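Local coordinates for bartonella effector protein (Bep) substrate of VirB T4SS (Bartonella sp. 1-1C, PDB 4PY3) that probably catalyses AMPylation, the transfer of AMP from ATP to threonine or tyrosine residues of target proteins, through the N-terminal FIC domain of this effector, at residues A[190-195]-A[205-210]. Sequence-based numbering, arbitrary orientation.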
loop_
_atom_site.group_PDB
_atom_site.type_symbol
_atom_site.label_atom_id
_atom_site.label_comp_id
_atom_site.label_asym_id
_atom_site.label_seq_id
_atom_site.Cartn_x
_atom_site.Cartn_y
_atom_site.Cartn_z
ATOM N N ARG A 190 10.687 2.297 -9.945
ATOM C CA ARG A 190 11.154 3.477 -10.677
ATOM C C ARG A 190 10.058 4.548 -10.759
ATOM O O ARG A 190 10.320 5.732 -10.550
ATOM C CB ARG A 190 11.588 3.101 -12.106
ATOM C CG ARG A 190 12.314 4.250 -12.803
ATOM C CD ARG A 190 13.053 3.861 -14.089
ATOM N NE ARG A 190 12.284 2.940 -14.931
ATOM C CZ ARG A 190 12.461 1.616 -14.995
ATOM N NH1 ARG A 190 13.388 0.995 -14.266
ATOM N NH2 ARG A 190 11.698 0.898 -15.807
ATOM N N ALA A 191 8.833 4.119 -11.041
ATOM C CA ALA A 191 7.703 5.034 -11.119
ATOM C C ALA A 191 7.396 5.661 -9.766
ATOM O O ALA A 191 7.117 6.857 -9.676
ATOM C CB ALA A 191 6.482 4.311 -11.667
ATOM N N CYS A 192 7.443 4.856 -8.701
ATOM C CA CYS A 192 7.216 5.385 -7.357
ATOM C C CYS A 192 8.266 6.438 -7.020
ATOM O O CYS A 192 7.942 7.489 -6.456
ATOM C CB CYS A 192 7.205 4.257 -6.319
ATOM S SG CYS A 192 5.750 3.185 -6.465
ATOM N N ILE A 193 9.524 6.144 -7.349
ATOM C CA ILE A 193 10.632 7.045 -7.024
ATOM C C ILE A 193 10.481 8.361 -7.780
ATOM O O ILE A 193 10.570 9.435 -7.174
ATOM C CB ILE A 193 12.002 6.383 -7.289
ATOM C CG1 ILE A 193 12.160 5.174 -6.288
ATOM C CG2 ILE A 193 13.111 7.434 -7.206
ATOM C CD1 ILE A 193 13.511 4.481 -6.139
ATOM N N ASP A 194 10.205 8.277 -9.083
ATOM C CA ASP A 194 9.927 9.469 -9.884
ATOM C C ASP A 194 8.815 10.292 -9.263
ATOM O O ASP A 194 8.926 11.513 -9.134
ATOM C CB ASP A 194 9.550 9.100 -11.325
ATOM C CG ASP A 194 10.753 8.760 -12.182
ATOM O OD1 ASP A 194 11.896 8.803 -11.681
ATOM O OD2 ASP A 194 10.570 8.458 -13.367
ATOM N N GLY A 195 7.755 9.611 -8.850
ATOM C CA GLY A 195 6.637 10.256 -8.167
ATOM C C GLY A 195 7.023 11.090 -6.952
ATOM O O GLY A 195 6.350 12.078 -6.643
ATOM N N LYS A 205 4.515 11.072 -14.668
ATOM C CA LYS A 205 4.640 10.590 -16.049
ATOM C C LYS A 205 4.907 9.087 -16.124
ATOM O O LYS A 205 4.127 8.339 -16.724
ATOM C CB LYS A 205 5.655 11.431 -16.858
ATOM C CG LYS A 205 5.160 12.835 -17.111
ATOM C CD LYS A 205 4.029 12.915 -18.120
ATOM C CE LYS A 205 3.251 14.218 -18.007
ATOM N NZ LYS A 205 2.100 14.057 -17.079
ATOM N N GLU A 206 5.962 8.627 -15.459
ATOM C CA GLU A 206 6.257 7.194 -15.464
ATOM C C GLU A 206 5.155 6.341 -14.857
ATOM O O GLU A 206 5.004 5.201 -15.247
ATOM C CB GLU A 206 7.570 6.862 -14.818
ATOM C CG GLU A 206 8.316 5.648 -15.362
ATOM C CD GLU A 206 8.916 5.715 -16.762
ATOM O OE1 GLU A 206 8.352 6.355 -17.683
ATOM O OE2 GLU A 206 9.975 5.058 -16.940
ATOM N N MET A 207 4.416 6.885 -13.897
ATOM C CA MET A 207 3.312 6.152 -13.287
ATOM C C MET A 207 2.165 6.032 -14.280
ATOM O O MET A 207 1.538 4.981 -14.390
ATOM C CB MET A 207 2.843 6.842 -11.991
ATOM C CG MET A 207 1.881 6.012 -11.148
ATOM S SD MET A 207 2.613 4.487 -10.527
ATOM C CE MET A 207 3.836 5.147 -9.387
ATOM N N LYS A 208 1.883 7.126 -14.979
ATOM C CA LYS A 208 0.901 7.111 -16.077
ATOM C C LYS A 208 1.262 6.086 -17.126
ATOM O O LYS A 208 0.429 5.289 -17.533
ATOM C CB LYS A 208 0.796 8.470 -16.740
ATOM N N SER A 209 2.516 6.115 -17.554
ATOM C CA SER A 209 3.034 5.153 -18.527
ATOM C C SER A 209 2.860 3.706 -18.053
ATOM O O SER A 209 2.409 2.853 -18.814
ATOM C CB SER A 209 4.508 5.453 -18.823
ATOM O OG SER A 209 5.138 4.364 -19.468
ATOM N N LEU A 210 3.203 3.448 -16.797
ATOM C CA LEU A 210 3.006 2.126 -16.200
ATOM C C LEU A 210 1.539 1.715 -16.225
ATOM O O LEU A 210 1.200 0.613 -16.643
ATOM C CB LEU A 210 3.512 2.108 -14.753
ATOM C CG LEU A 210 3.221 0.845 -13.932
ATOM C CD1 LEU A 210 4.024 -0.340 -14.443
ATOM C CD2 LEU A 210 3.519 1.083 -12.461
#
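Ala-191 sits at the tight centre of this contact, its CB aimed at the helix of 205-210 and its CA only 5.0 Å from the CA of Met-207. Met-207 starts with CG anti to its backbone N (chi1 -169°), then bends at chi2 and chi3, so that the thioether curls back and sets CE 3.6 Å from Ala-191 CB. The same methyl reaches over the Ala-191 carbonyl carbon to the backbone of Cys-192, whose SG lies 4.0 Å from Met-207 CE. Leu-210 CD2 reaches Ala-191 CB more loosely, at 4.5 Å. The two segments belong to consecutive helices, 185-197 and 205-214, that form a roughly antiparallel helical hairpin in the predominantly helical Fic domain; the axes of 190-195 and 205-210 run at 148° and approach to 8.2 Å, a close spacing consistent with an alanine at the interface. Helix 135-152 packs against the apolar flank: Ala-143, Phe-146 and Val-147 touch Met-207, and Asn-150 touches Cys-192. The other flank is polar and loose, with no hydrogen bond between the segments. There Glu-206, its chain bent at chi2, directs OE2 to the in-plane edge of the exposed Arg-190 guanidinium, a long salt bridge of 3.7 Å to NE with the guanidinium and carboxylate planes 75° apart. Asp-194 OD2 rests 3.7 Å from Glu-206 CB and 5.0 Å from Glu-206 OE2, probably an unfavourable pairing of like charges that Arg-190 may partly offset.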